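BepC protein (Bartonella tribocorum, PDB 4WGJ) probably transfers AMP from ATP to threonine and tyrosine hydroxyls of target proteins, using the Fic domain contained in this N-terminal piece of the protein. Local coordinates at residues K101-P106 and M196-S201; N141-F146 and P203-F208; L64-L69 and G160-M165. One frame throughout, in Å; residues are numbered along the deposited sequence.

Contact 1 of 3, residues K101-P106 and M196-S201; sequences KGYEAP and MQYGNS. With ANP (phosphoaminophosphonic acid-adenylate ester), chain B.
Gln197 carries this contact with its terminal amide. Its CG lies anti to the carbonyl carbon, and a bend at chi2 (-61°) swings the amide to the backbone of Ala105. Two hydrogen bonds then join amide to peptide. Ala105 N gives its hydrogen to Gln197 OE1 at 3.0 Å, on a lone pair. Gln197 NE2 gives one to Ala105 O at 3.0 Å, nearly straight at 165°. The pairing fixes the flip of the amide and leaves the other N-H of NE2 for the adenine, where Gln197 NE2 donates a hydrogen bond to ANP N1 at 3.2 Å. The site is the adenine end of the nucleotide pocket of a Fic domain, formed between a loop and the C-terminal part of helix 185-198. Tyr103 turns one ring face to the base, with its CD2 3.2 Å from ANP N6, which sits toward the ring rim. Tyr198 OH comes to the edge of that ring, 3.5 Å from Tyr103 CE1. Met196 is extended through chi2 and bends at chi3, so SD lies 3.8 Å from ANP C2 while CE touches the carbonyl oxygens of Ala105 and Pro106. A water bridges Glu104 N to Gln197 OE1.

Contact 2 of 3, residues N141-F146 and P203-F208; sequences NAADVF and PMKDLF
The Phe208 ring lies with one face against the backbone of helix 135-152. Ala143 CA stands over that face, 4.0 Å from the centroid of the Phe208 ring, a CH-pi contact. Ala142 O reaches the same face, and Met204 O lies in plane at the ring edge. Phe146 offers an edge to Met204. The sulfur sits near the ring plane, with Met204 SD 3.6 Å from Phe146 CD2, and CE lies at the edge too. This is a Met-aromatic contact made edge-on. The setting is buried helix packing in the Fic domain, where helix 202-211 crosses helix 135-152. The two short axes approach to 8.7 Å at an angle of 122°. Ala143 and Lys205 are the closest pair of CA atoms, and the small side chain of Ala143 fits this close crossing.

Phe146 and Phe208 meet obliquely, with planes at 52°. The tip of Phe208 does the touching: Phe208 CZ is 3.4 Å from Phe146 CB. Phe146 CG is anti to the backbone N (chi1 -174°), which carries its ring toward Met204. Met204 is bent at chi2 and chi3, so its sulfur and methyl turn to that ring edge. Phe146 also packs on Met167 of helix 159-174 and Met188 of helix 185-198, so it joins several helices.

At the margin, Lys205 bends at chi2 and then runs straight across Ala143, with Lys205 CD 3.7 Å from Ala143 CB. Its ammonium group is also hydrogen-bonded to Glu140 O, which helps hold it at the helix surface. It forms a salt bridge with Asp144: Lys205 NZ is 2.9 Å from Asp144 OD1 and approaches from above the carboxylate plane.

Contact 3 of 3, residues L64-L69 and G160-M165; sequences LIHWSL and GRANRM. With ANP (phosphoaminophosphonic acid-adenylate ester), chain B; GLY (glycine), chain D.
Residues 160-164 close the Fic motif, HPFRKGNGRANR, and Met165 follows it on helix 159-174. One side of this helical turn packs on helix 59-70, while other residues hold the phosphates of ANP. The helix axes come within 9.0 Å and cross at 121°. The small side chain of Ala162 points into the crossing, where its CA and that of His66 are the nearest pair. Ile65 lays CG2 over this backbone, 3.7 Å from Ala162 O, and also meets CB and CG of Met165. Leu69 CD1 rests near Arg161 O and Met165 CB. His66 turns its ring edge to Ala162 CB. The ring nitrogens of His66 are engaged elsewhere: NE2 with Lys157 O and ND1 with Gly78 N. His66 thus ties helix 59-70 to the phosphate-binding loop as well.

On the nucleotide side, Gly160 N donates a hydrogen bond to ANP O3A at 2.9 Å. The Arg161 side chain bends at chi3 and presents its guanidinium edge to the beta phosphate. Its hydrogen bonds run from Arg161 NE to ANP O1B at 2.8 Å and from Arg161 NH2 to ANP O2B at 2.8 Å. Arg161 N donates to ANP O1B too, so two N-H groups of one residue grip that oxygen. Arg164 hydrogen-bonds the gamma phosphate edge-on, with Arg164 NH1 2.9 Å from ANP O3G and Arg164 NH2 3.0 Å from ANP O1G. Its guanidinium has Gly160 O over one face and OXT of the bound glycine over the other. Two arginines and backbone N-H groups at the helix start would offset the negative charge of the beta and gamma phosphates.

Overall arrangement
Contacts 1 and 3 hold opposite ends of the same ANP: contact 1 takes the adenine and contact 3 the beta and gamma phosphates. Their centres are 23 Å apart, their nearest atoms about 9 Å, and the nucleotide spans between them. Contact 3 lies nearest the centre of the chain. Contact 2 is buried but further out, 16 Å from contact 1 and 18 Å from contact 3, centre to centre. It touches contact 3 directly, where Phe146 CE1 packs 3.7 Å from Asn163 CB and also meets Arg164. The Phe146 side chain is about 5 Å from ANP. Contact 2 adjoins contact 1 along the chain, since helix 202-211 follows helix 185-198.

Contact 1 of 3, residues K101-P106 and M196-S201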
loop_
_atom_site.group_PDB
_atom_site.type_symbol
_atom_site.label_atom_id
_atom_site.label_comp_id
_atom_site.label_asym_id
_atom_site.label_seq_id
_atom_site.Cartn_x
_atom_site.Cartn_y
_atom_site.Cartn_z
ATOM N N LYS A 101 -8.352 -13.519 5.267
ATOM C CA LYS A 101 -9.171 -14.538 5.922
ATOM C C LYS A 101 -10.483 -14.732 5.172
ATOM O O LYS A 101 -11.170 -13.764 4.847
ATOM C CB LYS A 101 -9.449 -14.163 7.383
ATOM N N GLY A 102 -10.814 -15.986 4.886
ATOM C CA GLY A 102 -12.059 -16.305 4.218
ATOM C C GLY A 102 -11.980 -16.260 2.705
ATOM O O GLY A 102 -12.996 -16.442 2.029
ATOM N N TYR A 103 -10.784 -16.010 2.172
ATOM C CA TYR A 103 -10.579 -15.979 0.721
ATOM C C TYR A 103 -9.477 -16.927 0.279
ATOM O O TYR A 103 -8.573 -17.240 1.049
ATOM C CB TYR A 103 -10.265 -14.554 0.249
ATOM C CG TYR A 103 -11.481 -13.679 0.324
ATOM C CD1 TYR A 103 -12.404 -13.654 -0.714
ATOM C CD2 TYR A 103 -11.736 -12.907 1.450
ATOM C CE1 TYR A 103 -13.543 -12.869 -0.638
ATOM C CE2 TYR A 103 -12.866 -12.118 1.533
ATOM C CZ TYR A 103 -13.765 -12.101 0.487
ATOM O OH TYR A 103 -14.890 -11.317 0.567
ATOM N N GLU A 104 -9.557 -17.373 -0.971
ATOM C CA GLU A 104 -8.650 -18.395 -1.490
ATOM C C GLU A 104 -7.336 -17.839 -2.032
ATOM O O GLU A 104 -6.286 -18.449 -1.846
ATOM C CB GLU A 104 -9.341 -19.202 -2.593
ATOM C CG GLU A 104 -10.439 -20.126 -2.086
ATOM C CD GLU A 104 -11.171 -20.843 -3.210
ATOM O OE1 GLU A 104 -10.936 -20.510 -4.393
ATOM O OE2 GLU A 104 -11.984 -21.744 -2.908
ATOM N N ALA A 105 -7.394 -16.688 -2.701
ATOM C CA ALA A 105 -6.215 -16.157 -3.383
ATOM C C ALA A 105 -5.318 -15.373 -2.437
ATOM O O ALA A 105 -5.770 -14.421 -1.794
ATOM C CB ALA A 105 -6.632 -15.284 -4.561
ATOM N N PRO A 106 -4.036 -15.767 -2.349
ATOM C CA PRO A 106 -3.088 -15.052 -1.491
ATOM C C PRO A 106 -2.502 -13.832 -2.175
ATOM O O PRO A 106 -2.552 -13.704 -3.400
ATOM C CB PRO A 106 -1.990 -16.090 -1.245
ATOM C CG PRO A 106 -1.989 -16.905 -2.504
ATOM C CD PRO A 106 -3.424 -16.949 -2.987
ATOM N N MET A 196 -8.673 -9.124 -7.322
ATOM C CA MET A 196 -7.653 -10.088 -6.929
ATOM C C MET A 196 -8.216 -11.481 -6.684
ATOM O O MET A 196 -7.570 -12.484 -7.001
ATOM C CB MET A 196 -6.921 -9.605 -5.681
ATOM C CG MET A 196 -5.742 -10.490 -5.332
ATOM S SD MET A 196 -4.816 -9.839 -3.942
ATOM C CE MET A 196 -4.813 -11.295 -2.895
ATOM N N GLN A 197 -9.414 -11.549 -6.109
ATOM C CA GLN A 197 -10.017 -12.849 -5.809
ATOM C C GLN A 197 -10.770 -13.437 -6.990
ATOM O O GLN A 197 -10.817 -14.668 -7.156
ATOM C CB GLN A 197 -10.972 -12.751 -4.607
ATOM C CG GLN A 197 -10.304 -12.329 -3.311
ATOM C CD GLN A 197 -9.232 -13.286 -2.857
ATOM O OE1 GLN A 197 -9.346 -14.503 -3.045
ATOM N NE2 GLN A 197 -8.167 -12.741 -2.263
ATOM N N TYR A 198 -11.371 -12.574 -7.802
ATOM C CA TYR A 198 -12.313 -13.056 -8.809
ATOM C C TYR A 198 -11.935 -12.725 -10.252
ATOM O O TYR A 198 -12.629 -13.128 -11.186
ATOM C CB TYR A 198 -13.705 -12.516 -8.484
ATOM C CG TYR A 198 -14.156 -12.945 -7.106
ATOM C CD1 TYR A 198 -14.066 -14.277 -6.717
ATOM C CD2 TYR A 198 -14.627 -12.020 -6.181
ATOM C CE1 TYR A 198 -14.458 -14.682 -5.457
ATOM C CE2 TYR A 198 -15.013 -12.421 -4.908
ATOM C CZ TYR A 198 -14.930 -13.754 -4.558
ATOM O OH TYR A 198 -15.317 -14.174 -3.300
ATOM N N GLY A 199 -10.826 -12.020 -10.438
ATOM C CA GLY A 199 -10.338 -11.725 -11.775
ATOM C C GLY A 199 -11.200 -10.736 -12.534
ATOM O O GLY A 199 -11.212 -10.725 -13.763
ATOM N N ASN A 200 -11.921 -9.894 -11.796
ATOM C CA ASN A 200 -12.807 -8.891 -12.382
ATOM C C ASN A 200 -12.290 -7.490 -12.095
ATOM O O ASN A 200 -12.438 -6.993 -10.975
ATOM C CB ASN A 200 -14.224 -9.040 -11.832
ATOM C CG ASN A 200 -15.153 -7.921 -12.282
ATOM O OD1 ASN A 200 -14.910 -7.251 -13.290
ATOM N ND2 ASN A 200 -16.224 -7.720 -11.534
ATOM N N SER A 201 -11.702 -6.849 -13.103
ATOM C CA SER A 201 -11.082 -5.538 -12.912
ATOM C C SER A 201 -12.036 -4.363 -13.137
ATOM O O SER A 201 -11.659 -3.200 -12.944
ATOM C CB SER A 201 -9.877 -5.393 -13.844
ATOM O OG SER A 201 -10.291 -5.501 -15.195
HETATM P PG ANP B . -6.713 0.299 4.806
HETATM O O1G ANP B . -6.608 1.832 5.151
HETATM O O2G ANP B . -8.098 -0.154 5.179
HETATM O O3G ANP B . -6.481 0.118 3.263
HETATM P PB ANP B . -4.004 -0.732 5.515
HETATM O O1B ANP B . -3.535 0.584 4.987
HETATM O O2B ANP B . -3.324 -1.109 6.863
HETATM N N3B ANP B . -5.672 -0.679 5.759
HETATM P PA ANP B . -3.623 -3.418 4.780
HETATM O O1A ANP B . -4.607 -3.807 5.827
HETATM O O2A ANP B . -2.213 -3.969 4.946
HETATM O O3A ANP B . -3.586 -1.852 4.494
HETATM O "O5'" ANP B . -4.204 -3.884 3.377
HETATM C "C5'" ANP B . -5.552 -3.492 3.022
HETATM C "C4'" ANP B . -5.786 -3.650 1.541
HETATM O "O4'" ANP B . -6.127 -5.031 1.245
HETATM C "C3'" ANP B . -6.940 -2.795 1.005
HETATM O "O3'" ANP B . -6.628 -2.182 -0.243
HETATM C "C2'" ANP B . -8.081 -3.808 0.877
HETATM O "O2'" ANP B . -9.054 -3.433 -0.091
HETATM C "C1'" ANP B . -7.304 -5.052 0.460
HETATM N N9 ANP B . -8.034 -6.296 0.693
HETATM C C8 ANP B . -8.848 -6.590 1.757
HETATM N N7 ANP B . -9.399 -7.779 1.695
HETATM C C5 ANP B . -8.918 -8.305 0.506
HETATM C C6 ANP B . -9.130 -9.536 -0.146
HETATM N N6 ANP B . -9.911 -10.505 0.339
HETATM N N1 ANP B . -8.501 -9.742 -1.325
HETATM C C2 ANP B . -7.724 -8.774 -1.815
HETATM N N3 ANP B . -7.450 -7.575 -1.294
HETATM C C4 ANP B . -8.079 -7.402 -0.127
HETATM O O HOH W 1 -11.719 -16.481 -2.850
#

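Contact 2 of 3, residues N141-F146 and P203-F208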
loop_
_atom_site.group_PDB
_atom_site.type_symbol
_atom_site.label_atom_id
_atom_site.label_comp_id
_atom_site.label_asym_id
_atom_site.label_seq_id
_atom_site.Cartn_x
_atom_site.Cartn_y
_atom_site.Cartn_z
ATOM N N ASN A 141 -4.720 3.023 -16.987
ATOM C CA ASN A 141 -3.378 2.573 -16.623
ATOM C C ASN A 141 -3.121 2.608 -15.124
ATOM O O ASN A 141 -2.455 1.724 -14.585
ATOM C CB ASN A 141 -2.328 3.418 -17.340
ATOM C CG ASN A 141 -2.158 3.015 -18.789
ATOM O OD1 ASN A 141 -1.410 2.086 -19.096
ATOM N ND2 ASN A 141 -2.874 3.680 -19.683
ATOM N N ALA A 142 -3.662 3.617 -14.449
ATOM C CA ALA A 142 -3.477 3.753 -13.002
ATOM C C ALA A 142 -4.152 2.619 -12.242
ATOM O O ALA A 142 -3.609 2.131 -11.252
ATOM C CB ALA A 142 -4.003 5.110 -12.516
ATOM N N ALA A 143 -5.322 2.189 -12.718
ATOM C CA ALA A 143 -5.990 1.020 -12.150
ATOM C C ALA A 143 -5.089 -0.216 -12.213
ATOM O O ALA A 143 -5.011 -0.977 -11.249
ATOM C CB ALA A 143 -7.298 0.745 -12.876
ATOM N N ASP A 144 -4.426 -0.416 -13.351
ATOM C CA ASP A 144 -3.521 -1.559 -13.510
ATOM C C ASP A 144 -2.356 -1.454 -12.522
ATOM O O ASP A 144 -1.953 -2.445 -11.904
ATOM C CB ASP A 144 -2.973 -1.646 -14.947
ATOM C CG ASP A 144 -4.026 -2.064 -15.965
ATOM O OD1 ASP A 144 -4.991 -2.772 -15.596
ATOM O OD2 ASP A 144 -3.870 -1.697 -17.147
ATOM N N VAL A 145 -1.807 -0.256 -12.379
ATOM C CA VAL A 145 -0.682 -0.064 -11.464
ATOM C C VAL A 145 -1.125 -0.368 -10.034
ATOM O O VAL A 145 -0.433 -1.044 -9.263
ATOM C CB VAL A 145 -0.125 1.381 -11.537
ATOM C CG1 VAL A 145 0.855 1.637 -10.403
ATOM C CG2 VAL A 145 0.560 1.603 -12.864
ATOM N N PHE A 146 -2.303 0.121 -9.685
ATOM C CA PHE A 146 -2.796 -0.050 -8.322
ATOM C C PHE A 146 -3.070 -1.516 -8.022
ATOM O O PHE A 146 -2.776 -1.997 -6.924
ATOM C CB PHE A 146 -4.063 0.772 -8.120
ATOM C CG PHE A 146 -4.564 0.777 -6.712
ATOM C CD1 PHE A 146 -3.836 1.405 -5.705
ATOM C CD2 PHE A 146 -5.773 0.186 -6.396
ATOM C CE1 PHE A 146 -4.305 1.431 -4.398
ATOM C CE2 PHE A 146 -6.248 0.193 -5.094
ATOM C CZ PHE A 146 -5.527 0.823 -4.091
ATOM N N PRO A 203 -14.745 -3.149 -11.501
ATOM C CA PRO A 203 -14.968 -2.220 -10.388
ATOM C C PRO A 203 -13.766 -1.309 -10.121
ATOM O O PRO A 203 -13.953 -0.125 -9.806
ATOM C CB PRO A 203 -15.215 -3.154 -9.205
ATOM C CG PRO A 203 -15.848 -4.355 -9.827
ATOM C CD PRO A 203 -15.099 -4.532 -11.124
ATOM N N MET A 204 -12.554 -1.839 -10.260
ATOM C CA MET A 204 -11.367 -1.015 -10.020
ATOM C C MET A 204 -11.217 0.025 -11.130
ATOM O O MET A 204 -10.865 1.176 -10.867
ATOM C CB MET A 204 -10.106 -1.878 -9.919
ATOM C CG MET A 204 -8.891 -1.105 -9.442
ATOM S SD MET A 204 -9.052 -0.620 -7.717
ATOM C CE MET A 204 -8.754 -2.194 -6.903
ATOM N N LYS A 205 -11.464 -0.380 -12.372
ATOM C CA LYS A 205 -11.449 0.561 -13.492
ATOM C C LYS A 205 -12.427 1.700 -13.246
ATOM O O LYS A 205 -12.096 2.877 -13.452
ATOM C CB LYS A 205 -11.789 -0.149 -14.802
ATOM C CG LYS A 205 -10.756 -1.180 -15.224
ATOM C CD LYS A 205 -9.451 -0.537 -15.648
ATOM C CE LYS A 205 -8.447 -1.599 -16.091
ATOM N NZ LYS A 205 -7.120 -1.005 -16.368
ATOM N N ASP A 206 -13.632 1.348 -12.803
ATOM C CA ASP A 206 -14.656 2.343 -12.508
ATOM C C ASP A 206 -14.201 3.266 -11.387
ATOM O O ASP A 206 -14.416 4.479 -11.448
ATOM C CB ASP A 206 -15.983 1.672 -12.119
ATOM C CG ASP A 206 -16.645 0.946 -13.282
ATOM O OD1 ASP A 206 -16.212 1.123 -14.443
ATOM O OD2 ASP A 206 -17.623 0.209 -13.031
ATOM N N LEU A 207 -13.587 2.682 -10.361
ATOM C CA LEU A 207 -13.107 3.446 -9.220
ATOM C C LEU A 207 -12.114 4.508 -9.677
ATOM O O LEU A 207 -12.229 5.682 -9.322
ATOM C CB LEU A 207 -12.469 2.512 -8.189
ATOM C CG LEU A 207 -11.886 3.157 -6.930
ATOM C CD1 LEU A 207 -12.940 3.975 -6.218
ATOM C CD2 LEU A 207 -11.328 2.082 -6.001
ATOM N N PHE A 208 -11.135 4.106 -10.481
ATOM C CA PHE A 208 -10.141 5.085 -10.909
ATOM C C PHE A 208 -10.713 6.120 -11.875
ATOM O O PHE A 208 -10.254 7.262 -11.894
ATOM C CB PHE A 208 -8.904 4.376 -11.482
ATOM C CG PHE A 208 -7.918 4.023 -10.410
ATOM C CD1 PHE A 208 -8.124 2.910 -9.609
ATOM C CD2 PHE A 208 -6.850 4.866 -10.123
ATOM C CE1 PHE A 208 -7.243 2.607 -8.573
ATOM C CE2 PHE A 208 -5.972 4.577 -9.089
ATOM C CZ PHE A 208 -6.168 3.443 -8.312
#

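Contact 3 of 3, residues L64-L69 and G160-M165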
loop_
_atom_site.group_PDB
_atom_site.type_symbol
_atom_site.label_atom_id
_atom_site.label_comp_id
_atom_site.label_asym_id
_atom_site.label_seq_id
_atom_site.Cartn_x
_atom_site.Cartn_y
_atom_site.Cartn_z
ATOM N N LEU A 64 9.613 4.426 1.020
ATOM C CA LEU A 64 9.732 5.782 1.592
ATOM C C LEU A 64 8.354 6.294 2.009
ATOM O O LEU A 64 8.178 6.905 3.074
ATOM C CB LEU A 64 10.364 6.742 0.583
ATOM C CG LEU A 64 10.223 8.234 0.934
ATOM C CD1 LEU A 64 11.010 8.574 2.192
ATOM C CD2 LEU A 64 10.655 9.111 -0.251
ATOM N N ILE A 65 7.370 6.042 1.157
ATOM C CA ILE A 65 5.993 6.386 1.490
ATOM C C ILE A 65 5.567 5.657 2.761
ATOM O O ILE A 65 5.017 6.272 3.692
ATOM C CB ILE A 65 5.042 6.047 0.342
ATOM C CG1 ILE A 65 5.229 7.069 -0.782
ATOM C CG2 ILE A 65 3.587 6.046 0.834
ATOM C CD1 ILE A 65 4.515 6.685 -2.078
ATOM N N HIS A 66 5.850 4.356 2.820
ATOM C CA HIS A 66 5.397 3.583 3.966
ATOM C C HIS A 66 6.081 4.091 5.244
ATOM O O HIS A 66 5.421 4.264 6.279
ATOM C CB HIS A 66 5.654 2.083 3.746
ATOM C CG HIS A 66 4.997 1.206 4.767
ATOM N ND1 HIS A 66 5.629 0.820 5.928
ATOM C CD2 HIS A 66 3.760 0.649 4.808
ATOM C CE1 HIS A 66 4.817 0.051 6.635
ATOM N NE2 HIS A 66 3.674 -0.063 5.979
ATOM N N TRP A 67 7.385 4.366 5.170
ATOM C CA TRP A 67 8.089 4.896 6.336
ATOM C C TRP A 67 7.475 6.229 6.752
ATOM O O TRP A 67 7.205 6.477 7.936
ATOM C CB TRP A 67 9.593 5.080 6.062
ATOM C CG TRP A 67 10.316 5.550 7.301
ATOM C CD1 TRP A 67 10.826 4.768 8.294
ATOM C CD2 TRP A 67 10.546 6.906 7.696
ATOM N NE1 TRP A 67 11.371 5.556 9.286
ATOM C CE2 TRP A 67 11.208 6.873 8.941
ATOM C CE3 TRP A 67 10.270 8.146 7.110
ATOM C CZ2 TRP A 67 11.607 8.025 9.606
ATOM C CZ3 TRP A 67 10.662 9.291 7.773
ATOM C CH2 TRP A 67 11.314 9.226 9.012
ATOM N N SER A 68 7.258 7.094 5.773
ATOM C CA SER A 68 6.726 8.424 6.064
ATOM C C SER A 68 5.360 8.371 6.755
ATOM O O SER A 68 5.083 9.141 7.685
ATOM C CB SER A 68 6.631 9.235 4.765
ATOM O OG SER A 68 7.916 9.405 4.183
ATOM N N LEU A 69 4.499 7.470 6.300
ATOM C CA LEU A 69 3.170 7.348 6.876
ATOM C C LEU A 69 3.170 6.620 8.215
ATOM O O LEU A 69 2.361 6.939 9.082
ATOM C CB LEU A 69 2.231 6.623 5.902
ATOM C CG LEU A 69 1.995 7.383 4.595
ATOM C CD1 LEU A 69 0.963 6.634 3.739
ATOM C CD2 LEU A 69 1.516 8.809 4.866
ATOM N N GLY A 160 -2.675 -0.626 2.002
ATOM C CA GLY A 160 -3.680 0.196 1.353
ATOM C C GLY A 160 -3.303 1.656 1.398
ATOM O O GLY A 160 -3.321 2.354 0.387
ATOM N N ARG A 161 -2.954 2.131 2.583
ATOM C CA ARG A 161 -2.626 3.545 2.714
ATOM C C ARG A 161 -1.356 3.906 1.941
ATOM O O ARG A 161 -1.305 4.943 1.274
ATOM C CB ARG A 161 -2.520 3.914 4.191
ATOM C CG ARG A 161 -3.921 4.055 4.820
ATOM C CD ARG A 161 -3.932 4.040 6.347
ATOM N NE ARG A 161 -3.706 2.697 6.873
ATOM C CZ ARG A 161 -3.671 2.406 8.168
ATOM N NH1 ARG A 161 -3.843 3.374 9.064
ATOM N NH2 ARG A 161 -3.448 1.155 8.565
ATOM N N ALA A 162 -0.339 3.053 1.979
ATOM C CA ALA A 162 0.860 3.371 1.214
ATOM C C ALA A 162 0.590 3.334 -0.294
ATOM O O ALA A 162 1.056 4.198 -1.044
ATOM C CB ALA A 162 1.994 2.426 1.573
ATOM N N ASN A 163 -0.152 2.325 -0.741
ATOM C CA ASN A 163 -0.458 2.177 -2.156
ATOM C C ASN A 163 -1.303 3.342 -2.678
ATOM O O ASN A 163 -1.105 3.827 -3.799
ATOM C CB ASN A 163 -1.201 0.861 -2.400
ATOM C CG ASN A 163 -0.312 -0.354 -2.265
ATOM O OD1 ASN A 163 0.912 -0.245 -2.275
ATOM N ND2 ASN A 163 -0.933 -1.537 -2.160
ATOM N N ARG A 164 -2.285 3.764 -1.887
ATOM C CA ARG A 164 -3.116 4.893 -2.308
ATOM C C ARG A 164 -2.285 6.178 -2.413
ATOM O O ARG A 164 -2.437 6.943 -3.371
ATOM C CB ARG A 164 -4.305 5.063 -1.362
ATOM C CG ARG A 164 -5.247 3.858 -1.470
ATOM C CD ARG A 164 -6.623 4.096 -0.886
ATOM N NE ARG A 164 -6.602 4.319 0.548
ATOM C CZ ARG A 164 -6.626 3.352 1.468
ATOM N NH1 ARG A 164 -6.663 2.067 1.107
ATOM N NH2 ARG A 164 -6.615 3.678 2.755
ATOM N N MET A 165 -1.381 6.405 -1.470
ATOM C CA MET A 165 -0.513 7.578 -1.579
ATOM C C MET A 165 0.416 7.482 -2.798
ATOM O O MET A 165 0.657 8.473 -3.488
ATOM C CB MET A 165 0.304 7.766 -0.295
ATOM C CG MET A 165 1.276 8.931 -0.356
ATOM S SD MET A 165 0.440 10.535 -0.571
ATOM C CE MET A 165 -0.522 10.595 0.930
HETATM P PG ANP B . -6.713 0.299 4.806
HETATM O O1G ANP B . -6.608 1.832 5.151
HETATM O O2G ANP B . -8.098 -0.154 5.179
HETATM O O3G ANP B . -6.481 0.118 3.263
HETATM P PB ANP B . -4.004 -0.732 5.515
HETATM O O1B ANP B . -3.535 0.584 4.987
HETATM O O2B ANP B . -3.324 -1.109 6.863
HETATM N N3B ANP B . -5.672 -0.679 5.759
HETATM P PA ANP B . -3.623 -3.418 4.780
HETATM O O1A ANP B . -4.607 -3.807 5.827
HETATM O O2A ANP B . -2.213 -3.969 4.946
HETATM O O3A ANP B . -3.586 -1.852 4.494
HETATM O "O5'" ANP B . -4.204 -3.884 3.377
HETATM C "C5'" ANP B . -5.552 -3.492 3.022
HETATM C "C4'" ANP B . -5.786 -3.650 1.541
HETATM O "O4'" ANP B . -6.127 -5.031 1.245
HETATM C "C3'" ANP B . -6.940 -2.795 1.005
HETATM O "O3'" ANP B . -6.628 -2.182 -0.243
HETATM C "C2'" ANP B . -8.081 -3.808 0.877
HETATM O "O2'" ANP B . -9.054 -3.433 -0.091
HETATM C "C1'" ANP B . -7.304 -5.052 0.460
HETATM N N9 ANP B . -8.034 -6.296 0.693
HETATM C C8 ANP B . -8.848 -6.590 1.757
HETATM N N7 ANP B . -9.399 -7.779 1.695
HETATM C C5 ANP B . -8.918 -8.305 0.506
HETATM C C6 ANP B . -9.130 -9.536 -0.146
HETATM N N6 ANP B . -9.911 -10.505 0.339
HETATM N N1 ANP B . -8.501 -9.742 -1.325
HETATM C C2 ANP B . -7.724 -8.774 -1.815
HETATM N N3 ANP B . -7.450 -7.575 -1.294
HETATM C C4 ANP B . -8.079 -7.402 -0.127
HETATM N N GLY D . -10.406 2.435 2.991
HETATM C CA GLY D . -10.767 3.825 2.783
HETATM C C GLY D . -10.382 4.308 1.399
HETATM O O GLY D . -10.581 5.468 1.034
HETATM O OXT GLY D . -9.854 3.536 0.600
#